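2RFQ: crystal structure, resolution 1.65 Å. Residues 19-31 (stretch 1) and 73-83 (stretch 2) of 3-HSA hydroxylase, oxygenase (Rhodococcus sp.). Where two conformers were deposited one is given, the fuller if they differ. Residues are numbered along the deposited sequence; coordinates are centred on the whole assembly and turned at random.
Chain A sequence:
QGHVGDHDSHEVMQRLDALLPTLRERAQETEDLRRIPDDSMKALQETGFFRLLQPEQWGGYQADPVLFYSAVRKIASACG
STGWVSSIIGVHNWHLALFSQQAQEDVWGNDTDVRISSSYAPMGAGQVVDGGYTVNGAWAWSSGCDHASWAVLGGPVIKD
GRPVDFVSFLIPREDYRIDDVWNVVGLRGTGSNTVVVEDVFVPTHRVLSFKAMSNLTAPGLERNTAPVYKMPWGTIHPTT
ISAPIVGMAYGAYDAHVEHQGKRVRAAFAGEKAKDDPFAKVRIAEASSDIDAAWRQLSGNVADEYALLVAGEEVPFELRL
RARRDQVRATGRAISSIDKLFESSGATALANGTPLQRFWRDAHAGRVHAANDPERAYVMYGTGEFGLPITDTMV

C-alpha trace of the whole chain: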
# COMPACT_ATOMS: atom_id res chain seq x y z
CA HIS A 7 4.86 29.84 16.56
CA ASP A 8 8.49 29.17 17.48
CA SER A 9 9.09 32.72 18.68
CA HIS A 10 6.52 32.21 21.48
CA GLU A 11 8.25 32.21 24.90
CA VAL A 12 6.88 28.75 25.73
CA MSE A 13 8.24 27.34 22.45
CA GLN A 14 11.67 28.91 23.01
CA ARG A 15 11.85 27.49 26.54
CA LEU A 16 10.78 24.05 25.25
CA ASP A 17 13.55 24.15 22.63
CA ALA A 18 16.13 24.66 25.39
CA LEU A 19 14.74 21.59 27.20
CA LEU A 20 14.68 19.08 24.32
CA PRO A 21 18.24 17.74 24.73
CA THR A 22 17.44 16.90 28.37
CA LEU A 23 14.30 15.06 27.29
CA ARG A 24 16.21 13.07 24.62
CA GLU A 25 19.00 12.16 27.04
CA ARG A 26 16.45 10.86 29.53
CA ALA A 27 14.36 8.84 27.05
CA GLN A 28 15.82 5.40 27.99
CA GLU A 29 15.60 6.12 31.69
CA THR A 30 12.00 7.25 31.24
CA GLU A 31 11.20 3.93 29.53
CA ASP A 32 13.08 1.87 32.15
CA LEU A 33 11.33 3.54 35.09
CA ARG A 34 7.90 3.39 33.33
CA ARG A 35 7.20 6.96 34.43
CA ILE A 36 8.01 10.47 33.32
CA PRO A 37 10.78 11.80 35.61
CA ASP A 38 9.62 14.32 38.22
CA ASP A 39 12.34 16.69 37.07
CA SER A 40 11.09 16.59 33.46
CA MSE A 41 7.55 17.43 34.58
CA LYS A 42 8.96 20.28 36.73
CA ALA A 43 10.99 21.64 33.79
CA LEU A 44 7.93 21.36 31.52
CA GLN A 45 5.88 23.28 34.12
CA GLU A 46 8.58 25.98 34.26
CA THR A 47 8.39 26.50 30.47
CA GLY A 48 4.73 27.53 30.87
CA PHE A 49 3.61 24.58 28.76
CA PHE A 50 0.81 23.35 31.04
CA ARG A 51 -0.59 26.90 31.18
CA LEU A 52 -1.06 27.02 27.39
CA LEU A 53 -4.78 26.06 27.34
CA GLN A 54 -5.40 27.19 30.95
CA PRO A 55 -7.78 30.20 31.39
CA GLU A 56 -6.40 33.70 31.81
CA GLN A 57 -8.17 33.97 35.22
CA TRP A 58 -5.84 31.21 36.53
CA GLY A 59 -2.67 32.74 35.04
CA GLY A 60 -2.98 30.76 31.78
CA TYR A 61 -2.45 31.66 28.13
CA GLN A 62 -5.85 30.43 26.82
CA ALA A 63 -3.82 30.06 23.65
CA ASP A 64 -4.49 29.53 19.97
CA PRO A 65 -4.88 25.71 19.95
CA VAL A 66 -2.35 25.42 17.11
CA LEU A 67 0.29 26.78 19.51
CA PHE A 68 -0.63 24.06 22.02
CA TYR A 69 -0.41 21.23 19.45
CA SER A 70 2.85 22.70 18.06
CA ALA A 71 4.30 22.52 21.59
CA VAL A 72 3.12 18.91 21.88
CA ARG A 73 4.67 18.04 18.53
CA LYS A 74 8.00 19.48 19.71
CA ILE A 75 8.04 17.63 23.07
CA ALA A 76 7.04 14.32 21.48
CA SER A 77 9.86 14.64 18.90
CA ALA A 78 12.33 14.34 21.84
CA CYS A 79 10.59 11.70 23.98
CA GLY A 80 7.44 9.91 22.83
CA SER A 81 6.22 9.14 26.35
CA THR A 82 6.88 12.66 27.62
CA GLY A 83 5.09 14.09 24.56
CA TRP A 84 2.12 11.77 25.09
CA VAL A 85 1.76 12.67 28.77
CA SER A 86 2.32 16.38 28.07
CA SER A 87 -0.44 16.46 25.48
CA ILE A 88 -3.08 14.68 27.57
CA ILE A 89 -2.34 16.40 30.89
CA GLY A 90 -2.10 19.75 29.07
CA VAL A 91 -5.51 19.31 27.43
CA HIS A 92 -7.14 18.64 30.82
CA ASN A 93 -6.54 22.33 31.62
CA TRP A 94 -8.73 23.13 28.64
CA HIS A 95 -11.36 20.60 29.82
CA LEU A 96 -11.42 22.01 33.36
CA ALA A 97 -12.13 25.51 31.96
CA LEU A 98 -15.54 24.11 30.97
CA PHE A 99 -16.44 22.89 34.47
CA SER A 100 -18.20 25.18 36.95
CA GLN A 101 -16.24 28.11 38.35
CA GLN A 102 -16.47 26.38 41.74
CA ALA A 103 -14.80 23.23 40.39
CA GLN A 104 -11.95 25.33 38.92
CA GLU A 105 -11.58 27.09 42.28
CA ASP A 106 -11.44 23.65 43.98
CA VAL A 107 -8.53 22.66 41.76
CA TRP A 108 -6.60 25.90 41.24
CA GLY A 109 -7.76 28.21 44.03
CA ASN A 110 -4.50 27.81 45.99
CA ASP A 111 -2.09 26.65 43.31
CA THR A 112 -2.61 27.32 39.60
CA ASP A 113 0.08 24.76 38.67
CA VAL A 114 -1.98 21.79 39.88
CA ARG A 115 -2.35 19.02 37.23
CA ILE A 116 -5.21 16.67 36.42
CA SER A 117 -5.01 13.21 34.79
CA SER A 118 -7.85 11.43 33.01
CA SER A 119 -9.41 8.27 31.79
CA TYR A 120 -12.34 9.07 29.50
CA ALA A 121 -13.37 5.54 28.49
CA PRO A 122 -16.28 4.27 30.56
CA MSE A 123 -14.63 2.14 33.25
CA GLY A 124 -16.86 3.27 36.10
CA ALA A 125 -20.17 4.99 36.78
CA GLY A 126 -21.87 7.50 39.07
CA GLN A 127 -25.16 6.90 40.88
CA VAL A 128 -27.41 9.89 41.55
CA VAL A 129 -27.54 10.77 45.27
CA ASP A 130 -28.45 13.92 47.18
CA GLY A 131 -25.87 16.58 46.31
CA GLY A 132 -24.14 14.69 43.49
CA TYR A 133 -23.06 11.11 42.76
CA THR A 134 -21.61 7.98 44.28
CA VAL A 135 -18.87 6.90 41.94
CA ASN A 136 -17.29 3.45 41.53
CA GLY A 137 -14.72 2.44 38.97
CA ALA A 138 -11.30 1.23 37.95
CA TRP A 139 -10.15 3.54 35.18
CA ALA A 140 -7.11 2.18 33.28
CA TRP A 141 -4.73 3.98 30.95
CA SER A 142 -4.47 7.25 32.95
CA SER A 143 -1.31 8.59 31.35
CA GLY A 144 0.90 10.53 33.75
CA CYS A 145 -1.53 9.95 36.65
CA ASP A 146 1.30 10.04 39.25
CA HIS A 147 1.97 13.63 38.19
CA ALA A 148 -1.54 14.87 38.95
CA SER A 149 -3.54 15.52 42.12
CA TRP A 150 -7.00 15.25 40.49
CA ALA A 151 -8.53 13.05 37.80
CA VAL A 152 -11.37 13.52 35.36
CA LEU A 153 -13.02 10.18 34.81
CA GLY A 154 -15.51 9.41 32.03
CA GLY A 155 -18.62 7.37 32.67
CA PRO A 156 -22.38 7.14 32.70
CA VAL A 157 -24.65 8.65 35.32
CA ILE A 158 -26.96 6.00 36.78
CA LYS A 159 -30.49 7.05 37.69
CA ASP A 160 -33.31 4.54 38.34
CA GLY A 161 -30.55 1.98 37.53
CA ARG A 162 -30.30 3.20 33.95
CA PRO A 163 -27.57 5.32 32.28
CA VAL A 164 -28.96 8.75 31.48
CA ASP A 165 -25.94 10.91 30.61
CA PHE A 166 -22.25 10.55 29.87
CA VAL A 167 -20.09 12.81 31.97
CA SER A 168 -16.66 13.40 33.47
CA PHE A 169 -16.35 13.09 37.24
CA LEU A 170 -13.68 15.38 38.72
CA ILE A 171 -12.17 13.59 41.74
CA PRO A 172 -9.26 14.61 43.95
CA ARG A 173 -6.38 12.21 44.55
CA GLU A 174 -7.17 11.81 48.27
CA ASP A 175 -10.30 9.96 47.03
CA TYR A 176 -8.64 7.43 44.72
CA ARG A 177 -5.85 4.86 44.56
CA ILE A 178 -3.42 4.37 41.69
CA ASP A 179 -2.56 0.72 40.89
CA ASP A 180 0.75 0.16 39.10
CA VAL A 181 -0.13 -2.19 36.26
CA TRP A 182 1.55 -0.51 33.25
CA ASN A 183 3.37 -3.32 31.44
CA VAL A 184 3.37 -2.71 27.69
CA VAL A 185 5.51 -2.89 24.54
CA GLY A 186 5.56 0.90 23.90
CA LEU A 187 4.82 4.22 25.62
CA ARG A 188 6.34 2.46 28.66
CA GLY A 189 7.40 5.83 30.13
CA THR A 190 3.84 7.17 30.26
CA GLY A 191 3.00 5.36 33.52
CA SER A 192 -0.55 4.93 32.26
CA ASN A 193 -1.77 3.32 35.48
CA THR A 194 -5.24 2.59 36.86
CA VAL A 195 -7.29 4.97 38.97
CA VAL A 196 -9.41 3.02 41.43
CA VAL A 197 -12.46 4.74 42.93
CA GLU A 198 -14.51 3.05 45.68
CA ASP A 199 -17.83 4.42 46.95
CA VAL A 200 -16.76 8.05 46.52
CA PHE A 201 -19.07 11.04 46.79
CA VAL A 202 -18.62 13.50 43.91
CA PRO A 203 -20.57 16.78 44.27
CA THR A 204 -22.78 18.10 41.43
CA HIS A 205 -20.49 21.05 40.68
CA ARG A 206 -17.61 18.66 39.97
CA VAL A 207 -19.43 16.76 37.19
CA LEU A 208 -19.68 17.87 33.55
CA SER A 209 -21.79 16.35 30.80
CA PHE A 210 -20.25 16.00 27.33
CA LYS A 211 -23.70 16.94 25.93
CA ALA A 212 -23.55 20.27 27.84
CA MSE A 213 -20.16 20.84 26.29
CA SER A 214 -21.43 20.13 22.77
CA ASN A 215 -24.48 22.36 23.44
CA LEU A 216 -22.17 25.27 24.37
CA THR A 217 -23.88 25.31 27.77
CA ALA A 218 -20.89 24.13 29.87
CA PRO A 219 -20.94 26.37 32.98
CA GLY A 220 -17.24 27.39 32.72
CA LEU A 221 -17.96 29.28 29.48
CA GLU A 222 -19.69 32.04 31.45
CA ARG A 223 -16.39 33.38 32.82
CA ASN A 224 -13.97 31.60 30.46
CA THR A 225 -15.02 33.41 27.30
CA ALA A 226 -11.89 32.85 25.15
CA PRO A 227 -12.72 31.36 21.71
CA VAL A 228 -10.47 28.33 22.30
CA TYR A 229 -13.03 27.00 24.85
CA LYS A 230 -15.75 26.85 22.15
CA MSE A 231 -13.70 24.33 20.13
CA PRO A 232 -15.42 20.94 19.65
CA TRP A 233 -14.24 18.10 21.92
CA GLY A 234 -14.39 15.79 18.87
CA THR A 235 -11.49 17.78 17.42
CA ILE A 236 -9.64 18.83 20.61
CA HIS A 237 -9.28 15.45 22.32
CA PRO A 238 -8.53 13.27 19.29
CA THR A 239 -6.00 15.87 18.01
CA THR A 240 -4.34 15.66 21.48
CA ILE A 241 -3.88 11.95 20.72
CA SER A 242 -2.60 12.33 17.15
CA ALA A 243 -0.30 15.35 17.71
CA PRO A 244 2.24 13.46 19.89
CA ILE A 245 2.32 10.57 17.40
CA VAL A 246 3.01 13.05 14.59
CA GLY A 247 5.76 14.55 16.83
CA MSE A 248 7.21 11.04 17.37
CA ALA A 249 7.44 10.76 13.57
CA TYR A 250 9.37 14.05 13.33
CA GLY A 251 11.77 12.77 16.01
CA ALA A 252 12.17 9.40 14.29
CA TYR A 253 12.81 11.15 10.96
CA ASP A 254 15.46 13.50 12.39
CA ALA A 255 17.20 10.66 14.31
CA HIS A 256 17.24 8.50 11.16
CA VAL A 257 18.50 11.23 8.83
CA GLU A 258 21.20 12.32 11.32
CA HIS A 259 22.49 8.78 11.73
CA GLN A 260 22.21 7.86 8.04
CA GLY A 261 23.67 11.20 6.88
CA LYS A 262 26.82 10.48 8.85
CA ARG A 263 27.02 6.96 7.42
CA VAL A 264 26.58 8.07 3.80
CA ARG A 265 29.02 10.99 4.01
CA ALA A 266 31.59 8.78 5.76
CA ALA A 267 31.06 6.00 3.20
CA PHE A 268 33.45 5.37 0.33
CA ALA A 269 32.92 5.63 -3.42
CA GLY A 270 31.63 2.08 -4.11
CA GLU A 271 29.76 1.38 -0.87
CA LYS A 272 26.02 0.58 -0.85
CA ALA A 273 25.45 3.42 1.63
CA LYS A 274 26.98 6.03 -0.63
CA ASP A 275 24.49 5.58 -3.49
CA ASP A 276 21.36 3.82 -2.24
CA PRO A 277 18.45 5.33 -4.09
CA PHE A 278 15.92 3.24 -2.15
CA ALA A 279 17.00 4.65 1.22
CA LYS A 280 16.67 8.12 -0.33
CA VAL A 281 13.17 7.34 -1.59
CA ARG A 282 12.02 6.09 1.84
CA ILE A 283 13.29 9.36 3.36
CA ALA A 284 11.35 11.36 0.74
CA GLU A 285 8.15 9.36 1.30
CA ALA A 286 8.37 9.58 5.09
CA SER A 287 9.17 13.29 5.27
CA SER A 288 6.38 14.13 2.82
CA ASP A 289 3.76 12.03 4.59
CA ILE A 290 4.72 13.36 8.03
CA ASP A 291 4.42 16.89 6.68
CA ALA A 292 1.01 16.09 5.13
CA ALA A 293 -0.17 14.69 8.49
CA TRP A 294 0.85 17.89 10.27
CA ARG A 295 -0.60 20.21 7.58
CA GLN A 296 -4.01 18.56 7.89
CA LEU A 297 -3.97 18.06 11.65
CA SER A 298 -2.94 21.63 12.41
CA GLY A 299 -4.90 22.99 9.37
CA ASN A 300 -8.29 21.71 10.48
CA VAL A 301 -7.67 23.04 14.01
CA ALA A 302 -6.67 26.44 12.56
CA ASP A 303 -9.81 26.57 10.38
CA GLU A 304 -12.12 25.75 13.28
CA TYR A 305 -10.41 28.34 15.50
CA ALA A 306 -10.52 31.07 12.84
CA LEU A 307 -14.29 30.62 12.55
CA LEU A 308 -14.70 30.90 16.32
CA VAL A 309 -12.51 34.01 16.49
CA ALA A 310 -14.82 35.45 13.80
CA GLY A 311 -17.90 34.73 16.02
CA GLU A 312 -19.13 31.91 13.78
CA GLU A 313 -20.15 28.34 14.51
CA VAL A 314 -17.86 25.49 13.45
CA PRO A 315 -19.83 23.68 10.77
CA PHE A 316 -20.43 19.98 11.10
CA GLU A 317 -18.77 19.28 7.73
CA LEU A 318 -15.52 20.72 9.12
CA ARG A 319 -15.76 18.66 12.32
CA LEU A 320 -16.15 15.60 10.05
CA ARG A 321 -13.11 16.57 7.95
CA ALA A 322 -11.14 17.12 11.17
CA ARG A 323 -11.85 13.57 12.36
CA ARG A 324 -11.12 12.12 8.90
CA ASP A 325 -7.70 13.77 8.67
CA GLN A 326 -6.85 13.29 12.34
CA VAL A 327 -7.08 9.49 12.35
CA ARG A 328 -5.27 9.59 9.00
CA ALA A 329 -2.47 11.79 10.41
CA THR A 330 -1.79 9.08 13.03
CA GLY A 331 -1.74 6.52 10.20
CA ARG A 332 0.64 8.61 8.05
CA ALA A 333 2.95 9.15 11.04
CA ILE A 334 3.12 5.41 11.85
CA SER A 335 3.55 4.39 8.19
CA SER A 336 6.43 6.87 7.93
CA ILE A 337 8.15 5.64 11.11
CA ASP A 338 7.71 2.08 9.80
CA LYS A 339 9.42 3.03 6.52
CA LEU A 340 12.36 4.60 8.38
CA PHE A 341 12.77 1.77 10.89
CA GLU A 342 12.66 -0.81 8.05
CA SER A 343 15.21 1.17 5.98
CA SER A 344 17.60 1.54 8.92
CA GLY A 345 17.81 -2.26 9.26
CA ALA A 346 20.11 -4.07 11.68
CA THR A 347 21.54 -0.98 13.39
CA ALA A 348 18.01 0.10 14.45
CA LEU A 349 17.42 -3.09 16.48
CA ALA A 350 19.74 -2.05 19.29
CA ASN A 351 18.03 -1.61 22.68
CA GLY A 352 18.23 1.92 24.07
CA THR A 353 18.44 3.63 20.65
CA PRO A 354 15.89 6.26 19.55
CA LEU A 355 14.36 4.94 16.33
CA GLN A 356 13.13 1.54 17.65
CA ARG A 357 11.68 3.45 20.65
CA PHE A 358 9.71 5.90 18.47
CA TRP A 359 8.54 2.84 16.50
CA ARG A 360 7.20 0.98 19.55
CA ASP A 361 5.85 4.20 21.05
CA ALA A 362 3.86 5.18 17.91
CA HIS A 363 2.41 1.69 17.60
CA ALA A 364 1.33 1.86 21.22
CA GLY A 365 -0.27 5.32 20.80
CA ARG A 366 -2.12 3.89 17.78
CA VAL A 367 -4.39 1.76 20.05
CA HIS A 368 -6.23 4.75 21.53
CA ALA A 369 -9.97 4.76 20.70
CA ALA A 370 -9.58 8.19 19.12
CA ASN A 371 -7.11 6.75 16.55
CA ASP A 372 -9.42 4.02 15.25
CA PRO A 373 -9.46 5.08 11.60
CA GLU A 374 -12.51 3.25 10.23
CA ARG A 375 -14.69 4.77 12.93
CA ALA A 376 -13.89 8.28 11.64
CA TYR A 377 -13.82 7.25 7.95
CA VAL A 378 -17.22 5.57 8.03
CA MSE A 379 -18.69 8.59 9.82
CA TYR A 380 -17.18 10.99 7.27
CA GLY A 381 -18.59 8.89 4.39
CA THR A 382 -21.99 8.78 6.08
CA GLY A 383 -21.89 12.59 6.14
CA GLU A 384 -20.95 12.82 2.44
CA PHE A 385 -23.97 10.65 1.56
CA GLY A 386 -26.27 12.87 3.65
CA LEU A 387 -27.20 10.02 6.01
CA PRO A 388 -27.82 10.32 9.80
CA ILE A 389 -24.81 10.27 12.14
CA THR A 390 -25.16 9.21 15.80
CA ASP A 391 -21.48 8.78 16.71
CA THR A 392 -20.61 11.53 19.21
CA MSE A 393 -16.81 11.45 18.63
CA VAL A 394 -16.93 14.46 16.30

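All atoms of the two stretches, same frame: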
# COMPACT_ATOMS: atom_id res chain seq x y z
N LEU A 19 14.91 22.78 26.36
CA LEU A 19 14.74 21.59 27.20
C LEU A 19 14.89 20.28 26.43
O LEU A 19 15.15 19.22 27.03
CB LEU A 19 13.33 21.65 27.86
CG LEU A 19 12.94 20.55 28.84
CD1 LEU A 19 13.94 20.47 30.01
CD2 LEU A 19 11.51 20.77 29.38
N LEU A 20 14.70 20.33 25.12
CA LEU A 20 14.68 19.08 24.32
C LEU A 20 15.87 18.14 24.53
O LEU A 20 15.67 16.92 24.70
CB LEU A 20 14.47 19.36 22.82
CG LEU A 20 13.18 20.05 22.42
CD1 LEU A 20 12.95 19.97 20.91
CD2 LEU A 20 11.95 19.51 23.19
N PRO A 21 17.11 18.67 24.53
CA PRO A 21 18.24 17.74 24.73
C PRO A 21 18.14 16.95 26.03
O PRO A 21 18.50 15.78 26.06
CB PRO A 21 19.47 18.68 24.73
CG PRO A 21 19.01 19.87 23.92
CD PRO A 21 17.58 20.05 24.34
N THR A 22 17.63 17.58 27.09
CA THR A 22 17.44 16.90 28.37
C THR A 22 16.44 15.77 28.19
O THR A 22 16.69 14.64 28.61
CB THR A 22 16.96 17.90 29.46
OG1 THR A 22 18.01 18.84 29.69
CG2 THR A 22 16.66 17.18 30.76
N LEU A 23 15.32 16.07 27.55
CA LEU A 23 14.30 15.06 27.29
C LEU A 23 14.84 13.87 26.48
O LEU A 23 14.54 12.71 26.80
CB LEU A 23 13.06 15.68 26.62
CG LEU A 23 12.41 16.82 27.40
CD1 LEU A 23 11.12 17.26 26.70
CD2 LEU A 23 12.12 16.43 28.87
N ARG A 24 15.62 14.14 25.43
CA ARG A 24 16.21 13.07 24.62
C ARG A 24 17.15 12.23 25.45
O ARG A 24 17.11 11.01 25.38
CB ARG A 24 17.00 13.63 23.44
CG ARG A 24 16.17 14.29 22.40
CD ARG A 24 16.98 14.53 21.10
NE ARG A 24 16.25 15.54 20.35
CZ ARG A 24 16.53 16.84 20.36
NH1 ARG A 24 15.75 17.68 19.70
NH2 ARG A 24 17.61 17.29 21.02
N GLU A 25 18.02 12.88 26.23
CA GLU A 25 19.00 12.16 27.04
C GLU A 25 18.33 11.23 28.04
O GLU A 25 18.87 10.17 28.37
CB GLU A 25 19.92 13.14 27.75
CG GLU A 25 20.86 13.86 26.82
CD GLU A 25 21.67 14.94 27.50
OE1 GLU A 25 21.30 15.35 28.61
OE2 GLU A 25 22.67 15.37 26.90
N ARG A 26 17.15 11.62 28.52
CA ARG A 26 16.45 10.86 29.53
C ARG A 26 15.51 9.81 28.97
O ARG A 26 14.87 9.08 29.74
CB ARG A 26 15.62 11.79 30.42
CG ARG A 26 16.43 12.80 31.19
CD ARG A 26 15.51 13.50 32.13
NE ARG A 26 16.28 14.25 33.11
CZ ARG A 26 15.87 15.38 33.69
NH1 ARG A 26 14.67 15.88 33.42
NH2 ARG A 26 16.65 16.00 34.56
N ALA A 27 15.38 9.75 27.64
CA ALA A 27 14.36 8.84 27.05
C ALA A 27 14.49 7.37 27.50
O ALA A 27 13.47 6.73 27.79
CB ALA A 27 14.32 8.96 25.54
N GLN A 28 15.72 6.81 27.57
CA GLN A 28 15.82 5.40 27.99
C GLN A 28 15.45 5.25 29.45
O GLN A 28 14.75 4.33 29.83
CB GLN A 28 17.18 4.72 27.72
CG GLN A 28 17.09 3.17 27.96
CD GLN A 28 15.99 2.47 27.11
OE1 GLN A 28 15.88 2.71 25.92
NE2 GLN A 28 15.22 1.58 27.72
N GLU A 29 15.94 6.17 30.28
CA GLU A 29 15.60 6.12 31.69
C GLU A 29 14.08 6.20 31.91
O GLU A 29 13.51 5.47 32.73
CB GLU A 29 16.31 7.24 32.46
CG GLU A 29 16.12 7.12 33.97
CD GLU A 29 17.11 7.96 34.77
OE1 GLU A 29 18.30 8.00 34.39
OE2 GLU A 29 16.70 8.49 35.82
N THR A 30 13.44 7.09 31.16
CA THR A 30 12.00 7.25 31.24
C THR A 30 11.30 5.93 30.90
O THR A 30 10.38 5.51 31.59
CB THR A 30 11.55 8.37 30.29
OG1 THR A 30 12.14 9.59 30.78
CG2 THR A 30 10.01 8.50 30.25
N GLU A 31 11.75 5.25 29.84
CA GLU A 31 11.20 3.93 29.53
C GLU A 31 11.44 2.93 30.67
O GLU A 31 10.53 2.24 31.10
CB GLU A 31 11.89 3.35 28.31
CG GLU A 31 11.34 3.75 27.00
CD GLU A 31 11.68 2.66 25.99
OE1 GLU A 31 12.82 2.65 25.51
OE2 GLU A 31 10.82 1.79 25.73
N ARG A 73 3.87 18.61 19.61
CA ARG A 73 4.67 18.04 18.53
C ARG A 73 6.15 18.12 18.87
O ARG A 73 6.89 17.13 18.72
CB ARG A 73 4.41 18.77 17.22
CG ARG A 73 5.13 18.13 16.06
CD ARG A 73 4.89 18.92 14.81
NE ARG A 73 5.75 20.09 14.79
CZ ARG A 73 6.03 20.79 13.68
NH1 ARG A 73 5.51 20.46 12.49
NH2 ARG A 73 6.83 21.85 13.76
N LYS A 74 6.59 19.29 19.34
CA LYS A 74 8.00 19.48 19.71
C LYS A 74 8.43 18.53 20.84
O LYS A 74 9.45 17.85 20.73
CB LYS A 74 8.21 20.94 20.14
CG LYS A 74 9.63 21.30 20.46
CD LYS A 74 9.77 22.74 20.98
CE LYS A 74 9.36 23.76 19.95
NZ LYS A 74 10.32 23.86 18.80
N ILE A 75 7.67 18.51 21.94
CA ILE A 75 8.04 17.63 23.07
C ILE A 75 8.12 16.18 22.64
O ILE A 75 9.11 15.47 22.95
CB ILE A 75 7.05 17.77 24.24
CG1 ILE A 75 7.02 19.22 24.74
CG2 ILE A 75 7.41 16.80 25.38
CD1 ILE A 75 5.78 19.50 25.60
N ALA A 76 7.10 15.73 21.91
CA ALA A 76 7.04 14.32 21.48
C ALA A 76 8.17 13.94 20.53
O ALA A 76 8.50 12.75 20.42
CB ALA A 76 5.68 14.05 20.83
N SER A 77 8.73 14.91 19.80
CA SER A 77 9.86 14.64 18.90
C SER A 77 11.15 14.30 19.66
O SER A 77 12.11 13.79 19.05
CB SER A 77 10.09 15.82 17.96
OG SER A 77 10.69 16.92 18.62
N ALA A 78 11.19 14.66 20.95
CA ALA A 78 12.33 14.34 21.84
C ALA A 78 12.11 13.06 22.65
O ALA A 78 13.04 12.27 22.83
CB ALA A 78 12.64 15.50 22.77
N CYS A 79 10.89 12.88 23.16
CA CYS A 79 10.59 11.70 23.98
C CYS A 79 9.11 11.41 23.76
O CYS A 79 8.25 12.25 24.10
CB CYS A 79 10.89 11.98 25.44
SG CYS A 79 10.32 10.61 26.53
N GLY A 80 8.81 10.25 23.16
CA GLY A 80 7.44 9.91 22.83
C GLY A 80 6.54 9.87 24.05
O GLY A 80 5.42 10.41 24.04
N SER A 81 7.00 9.19 25.11
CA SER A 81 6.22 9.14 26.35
C SER A 81 5.99 10.51 26.98
O SER A 81 4.87 10.82 27.42
CB SER A 81 6.84 8.18 27.38
OG SER A 81 6.77 6.82 26.95
N THR A 82 7.04 11.33 27.04
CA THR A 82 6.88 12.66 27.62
C THR A 82 5.90 13.49 26.78
O THR A 82 5.04 14.18 27.34
CB THR A 82 8.24 13.37 27.76
OG1 THR A 82 9.10 12.55 28.57
CG2 THR A 82 8.07 14.71 28.48
N GLY A 83 6.00 13.36 25.46
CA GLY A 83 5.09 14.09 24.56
C GLY A 83 3.64 13.65 24.74
O GLY A 83 2.72 14.48 24.77
O HOH W 1 13.47 17.29 18.34
O HOH W 2 14.64 14.00 18.92

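Two interrupted helical segments pack against each other here, and no direct hydrogen bond joins them. The backbones come closest at R24 and A78, whose CA atoms lie 4.9 Å apart.

A78 covers the most surface. Its methyl points toward stretch 1 and is in contact with L20, L23 and R24. A78 CB sits 3.9 Å from L23 CB and 4.1 Å from L20 CD2. The aliphatic part of R24 also covers it, with R24 CG 3.7 Å from A78 CB.

L20 and L23 follow, one helical turn apart and both pointing toward stretch 2. L20 CD1 packs on the aliphatic chain of K74, 3.6 Å from K74 CG. L23 CD1 meets I75 CG2 at 4.0 Å. These contacts are apolar and buried at the leucines.

C79 extends the contact toward A27 and T30. C79 SG lies 4.4 Å from A27 CB and 4.3 Å from T30 CG2. C79 SG also caps the second helix of stretch 2, accepting from T82 N at 3.4 Å.

Polar links run through water at the exposed side. Water 1 accepts from R24 NH1 (2.7 Å) and donates to S77 OG (2.8 Å). Water 2 accepts from R24 NE (2.6 Å) and donates to S77 O (2.5 Å).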